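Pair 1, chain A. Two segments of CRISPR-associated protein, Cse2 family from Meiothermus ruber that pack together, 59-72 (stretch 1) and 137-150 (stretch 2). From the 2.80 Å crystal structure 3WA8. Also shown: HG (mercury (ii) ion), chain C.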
# COMPACT_ATOMS: atom_id res chain seq x y z
N ARG A 59 0.63 16.93 -6.86
CA ARG A 59 -0.54 16.72 -6.07
C ARG A 59 -0.69 15.23 -5.82
O ARG A 59 -1.18 14.80 -4.76
CB ARG A 59 -1.76 17.36 -6.74
CG ARG A 59 -1.58 18.89 -6.92
CD ARG A 59 -2.87 19.69 -6.69
NE ARG A 59 -3.22 20.46 -7.89
CZ ARG A 59 -3.86 19.95 -8.95
NH1 ARG A 59 -4.23 18.67 -8.97
NH2 ARG A 59 -4.14 20.71 -10.00
N TRP A 60 -0.20 14.44 -6.77
CA TRP A 60 -0.17 12.98 -6.64
C TRP A 60 0.68 12.51 -5.48
O TRP A 60 0.22 11.76 -4.62
CB TRP A 60 0.31 12.34 -7.93
CG TRP A 60 0.07 10.88 -7.98
CD1 TRP A 60 0.99 9.92 -8.29
CD2 TRP A 60 -1.15 10.19 -7.69
NE1 TRP A 60 0.41 8.67 -8.23
CE2 TRP A 60 -0.90 8.81 -7.87
CE3 TRP A 60 -2.43 10.61 -7.31
CZ2 TRP A 60 -1.89 7.85 -7.68
CZ3 TRP A 60 -3.40 9.66 -7.12
CH2 TRP A 60 -3.14 8.29 -7.32
N GLU A 61 1.92 12.97 -5.45
CA GLU A 61 2.83 12.60 -4.40
C GLU A 61 2.14 12.81 -3.07
O GLU A 61 2.03 11.89 -2.27
CB GLU A 61 4.13 13.40 -4.50
CG GLU A 61 5.20 12.94 -3.52
CD GLU A 61 6.64 13.25 -3.99
OE1 GLU A 61 7.06 14.44 -3.93
OE2 GLU A 61 7.34 12.27 -4.39
N ARG A 62 1.64 14.02 -2.85
CA ARG A 62 1.01 14.37 -1.58
C ARG A 62 -0.17 13.43 -1.26
O ARG A 62 -0.31 12.94 -0.12
CB ARG A 62 0.64 15.87 -1.57
CG ARG A 62 -0.67 16.28 -0.90
CD ARG A 62 -0.85 17.83 -0.90
NE ARG A 62 0.13 18.43 -0.01
CZ ARG A 62 -0.09 18.75 1.26
NH1 ARG A 62 -1.29 18.59 1.81
NH2 ARG A 62 0.90 19.27 1.98
N ILE A 63 -0.99 13.14 -2.27
CA ILE A 63 -2.06 12.19 -2.04
C ILE A 63 -1.46 10.82 -1.64
O ILE A 63 -1.90 10.20 -0.68
CB ILE A 63 -2.98 12.10 -3.25
CG1 ILE A 63 -3.80 13.36 -3.35
CG2 ILE A 63 -3.93 10.91 -3.14
CD1 ILE A 63 -4.27 13.69 -4.78
N CYS A 64 -0.44 10.36 -2.35
CA CYS A 64 0.05 9.03 -2.09
C CYS A 64 0.62 8.92 -0.68
O CYS A 64 0.15 8.08 0.11
CB CYS A 64 1.00 8.59 -3.20
SG CYS A 64 0.16 8.53 -4.88
N TYR A 65 1.57 9.80 -0.33
CA TYR A 65 2.11 9.86 1.04
C TYR A 65 1.05 9.85 2.12
O TYR A 65 1.10 9.04 3.06
CB TYR A 65 2.99 11.08 1.24
CG TYR A 65 4.41 10.84 0.81
CD1 TYR A 65 4.74 10.86 -0.53
CD2 TYR A 65 5.41 10.55 1.73
CE1 TYR A 65 6.00 10.61 -0.95
CE2 TYR A 65 6.73 10.30 1.32
CZ TYR A 65 7.01 10.33 -0.04
OH TYR A 65 8.28 10.11 -0.55
N TYR A 66 0.10 10.75 2.01
CA TYR A 66 -0.90 10.88 3.05
C TYR A 66 -1.78 9.66 3.12
O TYR A 66 -2.08 9.18 4.21
CB TYR A 66 -1.74 12.15 2.85
CG TYR A 66 -1.22 13.33 3.61
CD1 TYR A 66 -0.62 14.40 2.95
CD2 TYR A 66 -1.27 13.36 5.00
CE1 TYR A 66 -0.14 15.50 3.65
CE2 TYR A 66 -0.80 14.44 5.71
CZ TYR A 66 -0.23 15.51 5.02
OH TYR A 66 0.25 16.57 5.74
N LEU A 67 -2.18 9.15 1.97
CA LEU A 67 -2.96 7.92 1.92
C LEU A 67 -2.16 6.80 2.59
O LEU A 67 -2.72 6.04 3.38
CB LEU A 67 -3.26 7.54 0.47
CG LEU A 67 -4.14 6.33 0.21
CD1 LEU A 67 -5.52 6.57 0.73
CD2 LEU A 67 -4.22 6.08 -1.27
N VAL A 68 -0.88 6.66 2.31
CA VAL A 68 -0.19 5.53 2.91
C VAL A 68 -0.11 5.75 4.41
O VAL A 68 -0.27 4.80 5.21
CB VAL A 68 1.20 5.21 2.28
CG1 VAL A 68 1.96 4.26 3.14
CG2 VAL A 68 1.04 4.59 0.92
N ALA A 69 0.09 7.00 4.80
CA ALA A 69 0.12 7.31 6.21
C ALA A 69 -1.19 6.85 6.86
O ALA A 69 -1.19 6.10 7.86
CB ALA A 69 0.33 8.77 6.39
N GLY A 70 -2.32 7.25 6.27
CA GLY A 70 -3.62 6.92 6.84
C GLY A 70 -3.83 5.43 6.94
O GLY A 70 -4.29 4.93 7.98
N LEU A 71 -3.49 4.70 5.87
CA LEU A 71 -3.73 3.28 5.88
C LEU A 71 -2.85 2.64 6.94
O LEU A 71 -3.29 1.78 7.69
CB LEU A 71 -3.46 2.65 4.53
CG LEU A 71 -4.47 3.07 3.45
CD1 LEU A 71 -4.00 2.73 2.01
CD2 LEU A 71 -5.84 2.50 3.79
N TRP A 72 -1.61 3.11 7.00
CA TRP A 72 -0.65 2.53 7.90
C TRP A 72 -1.16 2.80 9.30
O TRP A 72 -1.15 1.93 10.17
CB TRP A 72 0.73 3.14 7.65
CG TRP A 72 1.66 2.86 8.75
CD1 TRP A 72 2.32 1.70 8.97
CD2 TRP A 72 2.02 3.74 9.83
NE1 TRP A 72 3.06 1.79 10.13
CE2 TRP A 72 2.89 3.04 10.67
CE3 TRP A 72 1.67 5.05 10.17
CZ2 TRP A 72 3.45 3.61 11.82
CZ3 TRP A 72 2.23 5.62 11.33
CH2 TRP A 72 3.11 4.90 12.13
N ASP A 137 -8.40 4.81 -12.03
CA ASP A 137 -7.64 6.02 -12.32
C ASP A 137 -7.30 6.74 -11.00
O ASP A 137 -7.71 6.31 -9.91
CB ASP A 137 -8.40 6.92 -13.27
CG ASP A 137 -9.76 7.37 -12.72
OD1 ASP A 137 -9.95 7.36 -11.47
OD2 ASP A 137 -10.63 7.77 -13.55
N GLU A 138 -6.54 7.82 -11.12
CA GLU A 138 -6.13 8.60 -9.97
C GLU A 138 -7.29 8.86 -9.00
O GLU A 138 -7.13 8.75 -7.79
CB GLU A 138 -5.54 9.93 -10.43
CG GLU A 138 -4.09 9.86 -10.88
CD GLU A 138 -3.70 11.03 -11.78
OE1 GLU A 138 -3.23 12.06 -11.25
OE2 GLU A 138 -3.85 10.92 -13.03
N GLU A 139 -8.46 9.21 -9.53
CA GLU A 139 -9.58 9.56 -8.65
C GLU A 139 -10.19 8.34 -7.95
O GLU A 139 -10.59 8.42 -6.79
CB GLU A 139 -10.64 10.34 -9.41
CG GLU A 139 -10.07 11.47 -10.22
CD GLU A 139 -10.94 11.80 -11.45
OE1 GLU A 139 -10.99 10.98 -12.42
OE2 GLU A 139 -11.59 12.87 -11.42
N GLN A 140 -10.23 7.22 -8.66
CA GLN A 140 -10.82 6.01 -8.13
C GLN A 140 -9.91 5.32 -7.16
O GLN A 140 -10.38 4.60 -6.27
CB GLN A 140 -11.12 5.07 -9.27
CG GLN A 140 -12.37 5.46 -9.97
CD GLN A 140 -12.40 5.08 -11.42
OE1 GLN A 140 -13.36 5.39 -12.09
NE2 GLN A 140 -11.37 4.42 -11.92
N LEU A 141 -8.60 5.52 -7.32
CA LEU A 141 -7.66 4.68 -6.62
C LEU A 141 -7.72 4.79 -5.10
O LEU A 141 -7.81 3.77 -4.41
CB LEU A 141 -6.26 4.93 -7.14
CG LEU A 141 -5.14 4.14 -6.46
CD1 LEU A 141 -5.39 2.64 -6.44
CD2 LEU A 141 -3.83 4.48 -7.15
N PRO A 142 -7.71 6.01 -4.55
CA PRO A 142 -7.61 6.02 -3.10
C PRO A 142 -8.76 5.22 -2.50
O PRO A 142 -8.58 4.48 -1.55
CB PRO A 142 -7.73 7.51 -2.75
CG PRO A 142 -7.25 8.20 -3.95
CD PRO A 142 -7.77 7.39 -5.09
N TYR A 143 -9.94 5.34 -3.09
CA TYR A 143 -11.07 4.61 -2.55
C TYR A 143 -10.94 3.07 -2.69
O TYR A 143 -11.14 2.32 -1.73
CB TYR A 143 -12.34 5.12 -3.19
CG TYR A 143 -13.56 4.37 -2.72
CD1 TYR A 143 -14.12 4.64 -1.46
CD2 TYR A 143 -14.15 3.39 -3.53
CE1 TYR A 143 -15.27 3.95 -1.02
CE2 TYR A 143 -15.29 2.69 -3.11
CZ TYR A 143 -15.85 2.97 -1.85
OH TYR A 143 -16.98 2.29 -1.43
N ARG A 144 -10.58 2.60 -3.88
CA ARG A 144 -10.52 1.17 -4.06
C ARG A 144 -9.41 0.52 -3.27
O ARG A 144 -9.56 -0.58 -2.73
CB ARG A 144 -10.43 0.84 -5.52
CG ARG A 144 -11.68 1.21 -6.25
CD ARG A 144 -11.51 1.02 -7.72
NE ARG A 144 -12.56 1.73 -8.43
CZ ARG A 144 -12.78 1.65 -9.73
NH1 ARG A 144 -12.00 0.88 -10.49
NH2 ARG A 144 -13.78 2.35 -10.27
N LEU A 145 -8.29 1.22 -3.17
CA LEU A 145 -7.16 0.71 -2.39
C LEU A 145 -7.52 0.59 -0.92
O LEU A 145 -7.09 -0.34 -0.22
CB LEU A 145 -5.98 1.65 -2.54
CG LEU A 145 -4.76 1.21 -1.77
CD1 LEU A 145 -4.25 0.01 -2.50
CD2 LEU A 145 -3.73 2.30 -1.73
N ARG A 146 -8.35 1.51 -0.46
CA ARG A 146 -8.68 1.58 0.94
C ARG A 146 -9.56 0.42 1.25
O ARG A 146 -9.39 -0.22 2.28
CB ARG A 146 -9.40 2.88 1.21
CG ARG A 146 -9.55 3.26 2.63
CD ARG A 146 -9.95 4.70 2.60
NE ARG A 146 -10.77 5.10 3.74
CZ ARG A 146 -11.70 6.05 3.65
NH1 ARG A 146 -11.94 6.64 2.47
NH2 ARG A 146 -12.40 6.40 4.72
N GLN A 147 -10.49 0.11 0.36
CA GLN A 147 -11.33 -1.07 0.54
C GLN A 147 -10.50 -2.36 0.53
O GLN A 147 -10.78 -3.28 1.32
CB GLN A 147 -12.36 -1.15 -0.56
CG GLN A 147 -13.62 -0.37 -0.37
CD GLN A 147 -14.70 -0.91 -1.31
OE1 GLN A 147 -14.40 -1.39 -2.43
NE2 GLN A 147 -15.98 -0.87 -0.85
N MET A 148 -9.51 -2.45 -0.35
CA MET A 148 -8.76 -3.68 -0.54
C MET A 148 -7.86 -3.97 0.67
O MET A 148 -7.87 -5.11 1.20
CB MET A 148 -7.94 -3.66 -1.82
CG MET A 148 -7.20 -4.95 -2.08
SD MET A 148 -8.33 -6.35 -2.34
CE MET A 148 -8.29 -6.39 -4.12
N VAL A 149 -7.10 -2.94 1.08
CA VAL A 149 -6.33 -2.96 2.33
C VAL A 149 -7.21 -3.42 3.49
O VAL A 149 -6.84 -4.30 4.26
CB VAL A 149 -5.74 -1.58 2.66
CG1 VAL A 149 -5.16 -1.55 4.03
CG2 VAL A 149 -4.65 -1.24 1.67
N GLN A 150 -8.38 -2.82 3.60
CA GLN A 150 -9.34 -3.28 4.57
C GLN A 150 -9.62 -4.78 4.47
O GLN A 150 -9.60 -5.49 5.49
CB GLN A 150 -10.64 -2.52 4.38
CG GLN A 150 -10.80 -1.36 5.27
CD GLN A 150 -12.09 -1.52 6.02
OE1 GLN A 150 -12.79 -2.53 5.84
NE2 GLN A 150 -12.43 -0.54 6.86
HG HG C . -2.31 7.39 -4.35

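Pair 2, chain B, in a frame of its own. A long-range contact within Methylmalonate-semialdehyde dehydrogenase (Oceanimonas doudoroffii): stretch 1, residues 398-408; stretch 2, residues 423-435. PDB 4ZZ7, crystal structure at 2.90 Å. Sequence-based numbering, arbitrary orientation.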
# COMPACT_ATOMS: atom_id res chain seq x y z
N THR B 398 12.49 -9.93 -38.25
CA THR B 398 11.95 -8.75 -37.56
C THR B 398 11.73 -8.97 -36.07
O THR B 398 11.71 -10.11 -35.59
CB THR B 398 10.63 -8.27 -38.22
OG1 THR B 398 10.08 -7.21 -37.46
CG2 THR B 398 9.58 -9.36 -38.27
N MET B 399 11.55 -7.87 -35.35
CA MET B 399 11.40 -7.89 -33.89
C MET B 399 10.19 -8.72 -33.46
O MET B 399 10.25 -9.53 -32.51
CB MET B 399 11.26 -6.47 -33.35
CG MET B 399 11.19 -6.41 -31.84
SD MET B 399 10.89 -4.74 -31.24
CE MET B 399 10.42 -5.06 -29.56
N GLN B 400 9.09 -8.50 -34.17
CA GLN B 400 7.86 -9.23 -33.94
C GLN B 400 8.07 -10.74 -34.12
O GLN B 400 7.46 -11.52 -33.41
CB GLN B 400 6.74 -8.70 -34.86
CG GLN B 400 5.31 -9.12 -34.52
CD GLN B 400 4.90 -8.79 -33.07
OE1 GLN B 400 4.77 -7.62 -32.69
NE2 GLN B 400 4.71 -9.83 -32.26
N ASP B 401 8.94 -11.17 -35.05
CA ASP B 401 9.17 -12.61 -35.25
C ASP B 401 9.90 -13.18 -34.06
O ASP B 401 9.58 -14.30 -33.63
CB ASP B 401 9.99 -12.89 -36.52
CG ASP B 401 9.21 -12.62 -37.80
OD1 ASP B 401 7.97 -12.49 -37.71
OD2 ASP B 401 9.86 -12.54 -38.88
N ALA B 402 10.88 -12.41 -33.55
CA ALA B 402 11.58 -12.77 -32.31
C ALA B 402 10.62 -12.90 -31.12
O ALA B 402 10.68 -13.88 -30.37
CB ALA B 402 12.67 -11.75 -31.99
N MET B 403 9.73 -11.93 -30.98
CA MET B 403 8.71 -11.98 -29.91
C MET B 403 7.68 -13.14 -30.01
O MET B 403 7.28 -13.71 -29.00
CB MET B 403 7.96 -10.65 -29.81
CG MET B 403 8.73 -9.60 -29.04
SD MET B 403 7.69 -8.20 -28.69
CE MET B 403 7.79 -7.55 -30.35
N ASP B 404 7.27 -13.47 -31.24
CA ASP B 404 6.35 -14.58 -31.48
C ASP B 404 7.07 -15.86 -31.10
O ASP B 404 6.48 -16.73 -30.50
CB ASP B 404 5.93 -14.69 -32.95
CG ASP B 404 5.07 -13.53 -33.43
OD1 ASP B 404 4.41 -12.87 -32.60
OD2 ASP B 404 5.05 -13.29 -34.67
N LEU B 405 8.34 -15.97 -31.49
CA LEU B 405 9.14 -17.15 -31.19
C LEU B 405 9.21 -17.38 -29.66
O LEU B 405 9.07 -18.52 -29.20
CB LEU B 405 10.54 -17.01 -31.80
CG LEU B 405 11.56 -18.09 -31.47
CD1 LEU B 405 11.21 -19.40 -32.13
CD2 LEU B 405 12.93 -17.61 -31.91
N ILE B 406 9.40 -16.30 -28.89
CA ILE B 406 9.52 -16.40 -27.44
C ILE B 406 8.20 -16.88 -26.84
O ILE B 406 8.17 -17.85 -26.09
CB ILE B 406 9.98 -15.07 -26.78
CG1 ILE B 406 11.42 -14.76 -27.18
CG2 ILE B 406 9.95 -15.17 -25.26
CD1 ILE B 406 11.87 -13.34 -26.94
N ASP B 407 7.11 -16.19 -27.21
CA ASP B 407 5.75 -16.51 -26.73
C ASP B 407 5.32 -17.93 -27.08
O ASP B 407 4.54 -18.55 -26.36
CB ASP B 407 4.71 -15.55 -27.33
CG ASP B 407 4.85 -14.14 -26.83
OD1 ASP B 407 5.30 -13.93 -25.68
OD2 ASP B 407 4.51 -13.22 -27.61
N ALA B 408 5.80 -18.44 -28.22
CA ALA B 408 5.51 -19.81 -28.66
C ALA B 408 6.11 -20.86 -27.73
O ALA B 408 5.52 -21.91 -27.54
CB ALA B 408 6.03 -20.04 -30.08
N GLU B 423 10.62 3.13 -27.59
CA GLU B 423 9.40 2.54 -28.15
C GLU B 423 9.47 1.02 -28.21
O GLU B 423 8.46 0.33 -27.99
CB GLU B 423 9.15 3.09 -29.57
CG GLU B 423 7.71 3.03 -30.08
CD GLU B 423 7.32 1.74 -30.80
OE1 GLU B 423 8.20 1.04 -31.34
OE2 GLU B 423 6.10 1.45 -30.87
N ALA B 424 10.65 0.51 -28.52
CA ALA B 424 10.83 -0.93 -28.64
C ALA B 424 10.87 -1.57 -27.27
O ALA B 424 10.22 -2.60 -27.05
CB ALA B 424 12.08 -1.26 -29.43
N ALA B 425 11.60 -0.95 -26.35
CA ALA B 425 11.65 -1.43 -24.96
C ALA B 425 10.24 -1.60 -24.38
O ALA B 425 9.91 -2.66 -23.93
CB ALA B 425 12.48 -0.52 -24.08
N ARG B 426 9.41 -0.56 -24.45
CA ARG B 426 8.06 -0.63 -23.86
C ARG B 426 7.18 -1.67 -24.51
O ARG B 426 6.49 -2.42 -23.81
CB ARG B 426 7.31 0.71 -23.92
CG ARG B 426 6.18 0.75 -22.89
CD ARG B 426 5.02 1.65 -23.25
NE ARG B 426 3.87 0.90 -23.78
CZ ARG B 426 2.83 0.44 -23.07
NH1 ARG B 426 1.85 -0.20 -23.70
NH2 ARG B 426 2.74 0.60 -21.75
N TYR B 427 7.17 -1.69 -25.84
CA TYR B 427 6.34 -2.64 -26.58
C TYR B 427 6.71 -4.09 -26.23
O TYR B 427 5.83 -4.93 -26.08
CB TYR B 427 6.47 -2.39 -28.08
CG TYR B 427 5.60 -3.30 -28.90
CD1 TYR B 427 4.24 -3.01 -29.09
CD2 TYR B 427 6.11 -4.45 -29.49
CE1 TYR B 427 3.42 -3.83 -29.84
CE2 TYR B 427 5.28 -5.29 -30.24
CZ TYR B 427 3.95 -4.97 -30.41
OH TYR B 427 3.17 -5.80 -31.15
N PHE B 428 8.02 -4.35 -26.11
CA PHE B 428 8.52 -5.66 -25.70
C PHE B 428 8.09 -5.97 -24.26
O PHE B 428 7.42 -6.97 -24.00
CB PHE B 428 10.04 -5.69 -25.82
CG PHE B 428 10.67 -6.97 -25.34
CD1 PHE B 428 10.58 -8.12 -26.10
CD2 PHE B 428 11.35 -7.02 -24.14
CE1 PHE B 428 11.16 -9.30 -25.67
CE2 PHE B 428 11.93 -8.20 -23.71
CZ PHE B 428 11.83 -9.35 -24.48
N SER B 429 8.44 -5.10 -23.33
CA SER B 429 8.14 -5.33 -21.91
C SER B 429 6.64 -5.41 -21.61
O SER B 429 6.21 -6.16 -20.71
CB SER B 429 8.81 -4.25 -21.03
OG SER B 429 8.18 -2.99 -21.18
N ASP B 430 5.84 -4.65 -22.36
CA ASP B 430 4.39 -4.67 -22.18
C ASP B 430 3.79 -5.97 -22.68
O ASP B 430 3.06 -6.61 -21.94
CB ASP B 430 3.71 -3.51 -22.90
CG ASP B 430 2.28 -3.32 -22.45
OD1 ASP B 430 2.04 -3.17 -21.25
OD2 ASP B 430 1.35 -3.33 -23.28
N ASN B 431 4.14 -6.35 -23.91
CA ASN B 431 3.47 -7.47 -24.60
C ASN B 431 4.10 -8.83 -24.49
O ASN B 431 3.46 -9.80 -24.88
CB ASN B 431 3.33 -7.16 -26.09
CG ASN B 431 2.50 -5.94 -26.35
OD1 ASN B 431 3.01 -4.90 -26.77
ND2 ASN B 431 1.21 -6.04 -26.06
N ILE B 432 5.35 -8.92 -24.02
CA ILE B 432 6.05 -10.23 -23.98
C ILE B 432 5.48 -11.14 -22.90
O ILE B 432 5.27 -10.70 -21.78
CB ILE B 432 7.59 -10.09 -23.85
CG1 ILE B 432 8.29 -11.43 -24.15
CG2 ILE B 432 8.01 -9.56 -22.48
CD1 ILE B 432 8.42 -11.73 -25.64
N GLN B 433 5.25 -12.41 -23.23
CA GLN B 433 4.56 -13.33 -22.34
C GLN B 433 5.53 -14.10 -21.44
O GLN B 433 5.51 -15.33 -21.43
CB GLN B 433 3.71 -14.32 -23.14
CG GLN B 433 2.62 -13.67 -23.98
CD GLN B 433 1.58 -12.92 -23.14
OE1 GLN B 433 0.90 -13.51 -22.29
NE2 GLN B 433 1.45 -11.61 -23.38
N VAL B 434 6.39 -13.36 -20.72
CA VAL B 434 7.25 -13.93 -19.67
C VAL B 434 7.20 -13.05 -18.41
O VAL B 434 6.99 -11.84 -18.48
CB VAL B 434 8.71 -14.18 -20.15
CG1 VAL B 434 8.80 -14.22 -21.66
CG2 VAL B 434 9.69 -13.15 -19.62
N GLY B 435 7.43 -13.68 -17.27
CA GLY B 435 7.28 -13.04 -15.97
C GLY B 435 8.30 -11.97 -15.63
O GLY B 435 7.98 -10.94 -15.06

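Both pairs place two helices side by side, running in nearly the same direction. In pair 1 the axes cross at -22° and approach to 11.2 Å; in pair 2 the values are -20° and 11.6 Å. The central 14 residues superpose with an RMSD of 0.8 Å. The buried surface is also similar, 478 Å² in pair 1 and 500 Å² in pair 2.

On the first helix, Ile A63, Leu A67 and Leu A71 match Met B399, Met B403 and Asp B407. On the second, Leu A141, Pro A142, Leu A145 and Arg A146 match Tyr B427, Phe B428, Asn B431 and Ile B432.

Pair 1 has no hydrogen bond between the stretches. Its centre is built from leucines. Leu A67 CD2 lies 3.8 Å from Leu A145 CD2, and Leu A71 CD1 is also 3.8 Å from Leu A145 CD2. Leu A145 thus touches two successive turns of the first helix. Leu A67 CD2 also packs on Pro A142 CB at 4.1 Å. Towards the N-terminal end, Trp A60 adds an aromatic contact. Glu A138 CG sits over one face of the Trp A60 six-membered ring, 4.0 Å from its centroid, a CH-pi contact. Leu A141 CD2 meets the ring edge, 3.9 Å from Trp A60 CH2.

Pair 2 fills the same space with methionines and aromatic rings. At the Leu A67 position, Met B403 reaches both rings. Met B403 CE is 3.4 Å from Tyr B427 CE2, and Met B403 CG is 3.8 Å from Phe B428 CD1. Both contacts are at ring edges. Met B399, at the Ile A63 position, brings CE to 3.8 Å from Phe B428 CB. Ile A63 touches the matching Pro A142 more loosely, with CG2 4.4 Å from CG.

Pair 2 also adds polar links. Tyr B427 OH donates to Gln B400 OE1 at 2.9 Å. The matching residues cannot form this bond: Leu A141 has no hydroxyl to donate. Separately, Cys A64 SG binds the mercury ion HG at 2.8 Å.

A leucine is exchanged for an aspartate at Leu A71 and Asp B407. The side-chain centres lie 0.9 Å apart, but the chemistry differs. Leu A71 packs against Leu A145 and, through CD1, against Val A149 CG2 at 4.0 Å. Asp B407 OD1 accepts a hydrogen bond from Gln B433 N at 2.9 Å. That backbone amide lies just beyond the helix, which ends at Asn B431. In pair 1 the second helix runs on through Gln A150, and Val A149 packs from within it. In pair 2 the chain leaves the helix, yet Ile B432 CD1 still lies 3.8 Å from Ile B406 CG2.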